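Local coordinates for protein alpha-galactosidase (Lactobacillus brevis, PDB 3MI6) that probably hydrolyses terminal, non-reducing alpha-D-galactose residues from alpha-D-galactosides as a member of glycosyl hydrolase family 36, at residues 52-57 with 67-72; 29-34 with 74-79. One frame throughout, in Å; residues are numbered along the deposited sequence.

Contact 1. Residues 52-57 with 67-72; sequences QEWRDA and NFQPAT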
# COMPACT_ATOMS: atom_id res chain seq x y z
N GLN D 52 -35.72 -3.82 -6.43
CA GLN D 52 -35.37 -3.22 -7.71
C GLN D 52 -35.68 -1.75 -7.72
O GLN D 52 -36.77 -1.34 -7.31
CB GLN D 52 -36.15 -3.89 -8.84
CG GLN D 52 -36.05 -5.40 -8.84
CD GLN D 52 -36.43 -6.00 -10.17
OE1 GLN D 52 -36.36 -7.21 -10.36
NE2 GLN D 52 -36.83 -5.15 -11.11
N GLU D 53 -34.73 -0.94 -8.19
CA GLU D 53 -34.95 0.51 -8.26
C GLU D 53 -34.62 1.05 -9.64
O GLU D 53 -33.72 0.56 -10.30
CB GLU D 53 -34.13 1.24 -7.20
CG GLU D 53 -34.61 1.04 -5.76
CD GLU D 53 -33.73 1.73 -4.73
OE1 GLU D 53 -32.56 2.06 -5.06
OE2 GLU D 53 -34.21 1.93 -3.60
N TRP D 54 -35.34 2.08 -10.06
CA TRP D 54 -35.05 2.73 -11.33
C TRP D 54 -33.71 3.45 -11.31
O TRP D 54 -33.46 4.30 -10.45
CB TRP D 54 -36.14 3.73 -11.69
CG TRP D 54 -35.77 4.69 -12.80
CD1 TRP D 54 -35.12 5.89 -12.67
CD2 TRP D 54 -36.04 4.54 -14.20
NE1 TRP D 54 -34.96 6.49 -13.90
CE2 TRP D 54 -35.52 5.68 -14.85
CE3 TRP D 54 -36.67 3.56 -14.97
CZ2 TRP D 54 -35.61 5.86 -16.24
CZ3 TRP D 54 -36.76 3.74 -16.35
CH2 TRP D 54 -36.23 4.88 -16.97
N ARG D 55 -32.85 3.08 -12.27
CA ARG D 55 -31.63 3.82 -12.60
C ARG D 55 -31.74 4.38 -14.03
O ARG D 55 -32.42 3.79 -14.87
CB ARG D 55 -30.40 2.91 -12.47
CG ARG D 55 -30.10 2.47 -11.05
CD ARG D 55 -29.88 3.67 -10.14
NE ARG D 55 -29.44 3.27 -8.80
CZ ARG D 55 -30.24 3.12 -7.75
NH1 ARG D 55 -31.54 3.35 -7.84
NH2 ARG D 55 -29.72 2.74 -6.59
N ASP D 56 -31.10 5.51 -14.31
CA ASP D 56 -31.26 6.17 -15.61
C ASP D 56 -30.35 5.63 -16.72
O ASP D 56 -29.33 4.98 -16.45
CB ASP D 56 -31.07 7.69 -15.49
CG ASP D 56 -32.05 8.35 -14.52
OD1 ASP D 56 -32.41 7.74 -13.48
OD2 ASP D 56 -32.44 9.51 -14.79
N ALA D 57 -30.74 5.90 -17.96
CA ALA D 57 -29.90 5.66 -19.13
C ALA D 57 -29.56 4.19 -19.34
O ALA D 57 -28.45 3.85 -19.77
CB ALA D 57 -28.63 6.49 -19.06
N ASN D 67 -38.73 -0.42 -13.87
CA ASN D 67 -37.69 -0.70 -12.89
C ASN D 67 -37.07 -2.08 -13.03
O ASN D 67 -36.12 -2.41 -12.33
CB ASN D 67 -38.23 -0.48 -11.47
CG ASN D 67 -38.89 0.89 -11.27
OD1 ASN D 67 -39.60 1.11 -10.29
ND2 ASN D 67 -38.64 1.82 -12.19
N PHE D 68 -37.61 -2.90 -13.92
CA PHE D 68 -36.95 -4.15 -14.26
C PHE D 68 -35.87 -3.83 -15.29
O PHE D 68 -36.18 -3.56 -16.45
CB PHE D 68 -37.93 -5.18 -14.81
CG PHE D 68 -37.41 -6.60 -14.79
CD1 PHE D 68 -36.56 -7.05 -15.79
CD2 PHE D 68 -37.78 -7.48 -13.79
CE1 PHE D 68 -36.09 -8.35 -15.78
CE2 PHE D 68 -37.30 -8.78 -13.77
CZ PHE D 68 -36.46 -9.22 -14.76
N GLN D 69 -34.62 -3.81 -14.85
CA GLN D 69 -33.49 -3.43 -15.70
C GLN D 69 -32.36 -4.44 -15.54
O GLN D 69 -31.76 -4.53 -14.47
CB GLN D 69 -32.99 -2.03 -15.34
CG GLN D 69 -34.01 -0.94 -15.65
CD GLN D 69 -33.56 0.45 -15.21
OE1 GLN D 69 -33.35 1.35 -16.04
NE2 GLN D 69 -33.42 0.64 -13.90
N PRO D 70 -32.08 -5.21 -16.61
CA PRO D 70 -31.06 -6.27 -16.60
C PRO D 70 -29.66 -5.78 -16.18
O PRO D 70 -28.88 -6.60 -15.68
CB PRO D 70 -31.05 -6.76 -18.05
CG PRO D 70 -32.41 -6.42 -18.57
CD PRO D 70 -32.78 -5.12 -17.91
N ALA D 71 -29.36 -4.49 -16.37
CA ALA D 71 -28.08 -3.90 -15.96
C ALA D 71 -27.85 -3.87 -14.44
O ALA D 71 -26.71 -3.89 -13.98
CB ALA D 71 -27.93 -2.48 -16.53
N THR D 72 -28.94 -3.83 -13.67
CA THR D 72 -28.84 -3.85 -12.22
C THR D 72 -29.34 -5.16 -11.62
O THR D 72 -29.57 -5.24 -10.41
CB THR D 72 -29.65 -2.70 -11.58
OG1 THR D 72 -31.04 -3.01 -11.66
CG2 THR D 72 -29.37 -1.37 -12.27
O HOH W 1 -33.10 -1.49 -12.29

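Contact 2. Residues 29-34 with 74-79; sequences GEAGQI and KAEYAS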
# COMPACT_ATOMS: atom_id res chain seq x y z
N GLY D 29 -38.73 -14.70 -16.90
CA GLY D 29 -38.47 -16.10 -17.18
C GLY D 29 -37.03 -16.54 -16.99
O GLY D 29 -36.75 -17.75 -17.03
N GLU D 30 -36.13 -15.58 -16.82
CA GLU D 30 -34.71 -15.87 -16.60
C GLU D 30 -34.42 -16.06 -15.12
O GLU D 30 -35.16 -15.57 -14.28
CB GLU D 30 -33.81 -14.76 -17.16
CG GLU D 30 -33.57 -14.85 -18.66
CD GLU D 30 -32.76 -13.69 -19.21
OE1 GLU D 30 -33.33 -12.59 -19.39
OE2 GLU D 30 -31.54 -13.86 -19.47
N ALA D 31 -33.35 -16.79 -14.83
CA ALA D 31 -32.94 -17.06 -13.45
C ALA D 31 -32.12 -15.91 -12.85
O ALA D 31 -31.18 -15.41 -13.47
CB ALA D 31 -32.15 -18.37 -13.38
N GLY D 32 -32.51 -15.51 -11.64
CA GLY D 32 -31.90 -14.38 -10.94
C GLY D 32 -31.15 -14.82 -9.70
O GLY D 32 -31.68 -15.45 -8.79
N GLN D 33 -29.87 -14.48 -9.68
CA GLN D 33 -28.99 -14.86 -8.58
C GLN D 33 -29.36 -13.99 -7.39
O GLN D 33 -29.55 -12.79 -7.55
CB GLN D 33 -27.55 -14.63 -9.00
CG GLN D 33 -26.60 -14.45 -7.90
CD GLN D 33 -26.40 -15.70 -7.09
OE1 GLN D 33 -26.60 -16.83 -7.57
NE2 GLN D 33 -25.99 -15.51 -5.85
N ILE D 34 -29.49 -14.61 -6.22
CA ILE D 34 -29.89 -13.86 -5.03
C ILE D 34 -28.73 -13.70 -4.03
O ILE D 34 -28.50 -12.61 -3.51
CB ILE D 34 -31.10 -14.52 -4.31
CG1 ILE D 34 -32.15 -14.98 -5.31
CG2 ILE D 34 -31.74 -13.57 -3.31
CD1 ILE D 34 -33.42 -15.42 -4.64
N LYS D 74 -28.53 -9.12 -10.87
CA LYS D 74 -27.64 -10.27 -10.81
C LYS D 74 -28.22 -11.50 -11.53
O LYS D 74 -29.30 -11.98 -11.22
CB LYS D 74 -27.34 -10.64 -9.37
CG LYS D 74 -26.39 -9.71 -8.65
CD LYS D 74 -26.65 -9.80 -7.16
CE LYS D 74 -28.01 -9.21 -6.88
NZ LYS D 74 -28.50 -9.53 -5.54
N ALA D 75 -27.47 -12.02 -12.49
CA ALA D 75 -27.96 -13.13 -13.29
C ALA D 75 -27.21 -14.40 -12.99
O ALA D 75 -26.13 -14.40 -12.40
CB ALA D 75 -27.83 -12.81 -14.74
N GLU D 76 -27.80 -15.50 -13.43
CA GLU D 76 -27.24 -16.82 -13.18
C GLU D 76 -26.58 -17.37 -14.44
O GLU D 76 -25.66 -18.17 -14.37
CB GLU D 76 -28.36 -17.75 -12.71
CG GLU D 76 -27.88 -19.07 -12.21
CD GLU D 76 -27.19 -18.98 -10.86
OE1 GLU D 76 -27.12 -17.87 -10.28
OE2 GLU D 76 -26.73 -20.04 -10.37
N TYR D 77 -27.03 -16.91 -15.59
CA TYR D 77 -26.50 -17.36 -16.87
C TYR D 77 -27.03 -16.41 -17.91
O TYR D 77 -28.03 -16.69 -18.54
CB TYR D 77 -26.95 -18.80 -17.18
CG TYR D 77 -26.00 -19.55 -18.09
CD1 TYR D 77 -24.82 -20.09 -17.59
CD2 TYR D 77 -26.26 -19.69 -19.43
CE1 TYR D 77 -23.94 -20.75 -18.41
CE2 TYR D 77 -25.39 -20.35 -20.25
CZ TYR D 77 -24.23 -20.88 -19.74
OH TYR D 77 -23.36 -21.54 -20.58
N ALA D 78 -26.36 -15.28 -18.08
CA ALA D 78 -26.91 -14.21 -18.90
C ALA D 78 -26.48 -14.17 -20.38
O ALA D 78 -25.40 -14.64 -20.74
CB ALA D 78 -26.64 -12.86 -18.24
N SER D 79 -27.32 -13.57 -21.21
CA SER D 79 -26.99 -13.35 -22.61
C SER D 79 -26.80 -11.86 -22.86
O SER D 79 -27.14 -11.02 -22.03
CB SER D 79 -28.14 -13.82 -23.48
OG SER D 79 -29.29 -13.04 -23.19

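Contact 1. Residues 52-57 with 67-72
Gln52 and Trp54 meet Asn67, Phe68 and Gln69 in a largely polar loop-to-loop contact within the long irregular excursion between strands 31-36 and 90-93. Gln52 reaches over with an extended chain. Its NE2 makes a weak hydrogen bond to Asn67 O (3.1 Å), while its amide approaches the Phe68 ring with the two planes tilted 53° apart. Asn67 O also receives a bond from a water, which donates to Glu53 O (2.9 Å) as well and accepts from Thr72 OG1 (2.6 Å), so one solvent molecule joins both backbones to a hydroxyl. Asn67 ND2 lies against Trp54 CB (3.2 Å) and near the indole plane at its edge. The end of the Gln69 amide sits over the rim of one indole face, its plane 12° from that of the ring, and lies against the Arg55 backbone.

Arg55 sets its CG against Thr72 CG2 (4.1 Å), then turns back so that NH1 and NH2 both grip Glu53 OE1, NH1 at 3.2 Å from it. The pair is tied to the second subunit, where Thr716 bonds to both side chains. An alanine in place of Arg55 would probably leave Glu53 without its charge partner, open a gap beside Thr72 and lose bonds to the neighbouring subunit. Tyr679 of that second subunit bonds to Thr72 OG1, and Trp200 of the third, predicted to bind substrate, packs on Asp56 and Ala57. Both segments lie in the connection from strand 31-36 to strand 90-93, and Arg55 also touches Tyr267, in the loop between strands 258-264 and 270-274.

Contact 2. Residues 29-34 with 74-79
Gln33 and Glu76 pass each other at a slant, with amide and carboxylate nearly coplanar, their planes 16° apart. Both chains bend at the second torsion. For Glu76 that turn (chi2 72°) brings CD round beside Gln33, and OE1 comes to 3.5 Å from Gln33 CB. Nearer the backbones the same two segments meet through carbon, Ala31 CB lying 3.9 Å from Glu76 CB. Lys74 takes the other flank of Gln33. Its CB sits 3.6 Å from Gln33 O and packs against Gln33 CB, and the chain then kinks at chi3, keeping CE beside the same carbonyl; NZ ends 3.7 Å from Ile34 O.

Between these side chains the backbones join in a single antiparallel bridge, with Gly32 and Ala75 as its non-hydrogen-bonded pair. Gln33 N donates to Lys74 O (3.0 Å). The companion bond, Glu76 N to Ala31 O, is weak at 3.4 Å. Gly32 CA adds a C-H...O contact to Lys74 O (3.5 Å). The bridge lies at strand 31-36, an outermost strand of its four-stranded antiparallel sheet, whose Gly32 and Ile34 pair on with strand 19-25.

As modelled, Gln33 OE1 lies 2.9 Å from Glu76 OE1, but the amide is probably turned over, and the two groups may then be hydrogen-bonded. Glu76 is buried, and its OE2 is hydrogen-bonded to the hydroxyls of Tyr21 and Tyr151, with Lys162 only a long, weak ion pair away. The chemistry thus sets a carboxylate held by hydroxyls, which would probably stay ionised, apart from the Lys74 amine, whose positive charge is probably disfavoured by the nearby guanidinium of Arg681 of the second subunit.

In the fold
From the N terminus the chain builds the antiparallel sheet 4-6, 11-15, 19-25 and 31-36, and contact 2 begins on the last of these strands. The chain then leaves the sheet in a long excursion, within which contact 1 closes a short loop of nine residues between 52-57 and 67-72. Only Ile73 separates that closure from 74-79, which returns to 29-34 and closes the larger loop of 39 residues. The smaller loop is therefore nested in the larger, with no crossing, and the two centres lie about 15 Å apart. Contact 2 joins the excursion to the sheet edge before strand 90-93, while contact 1 shapes its outer part, where neighbouring subunits meet it.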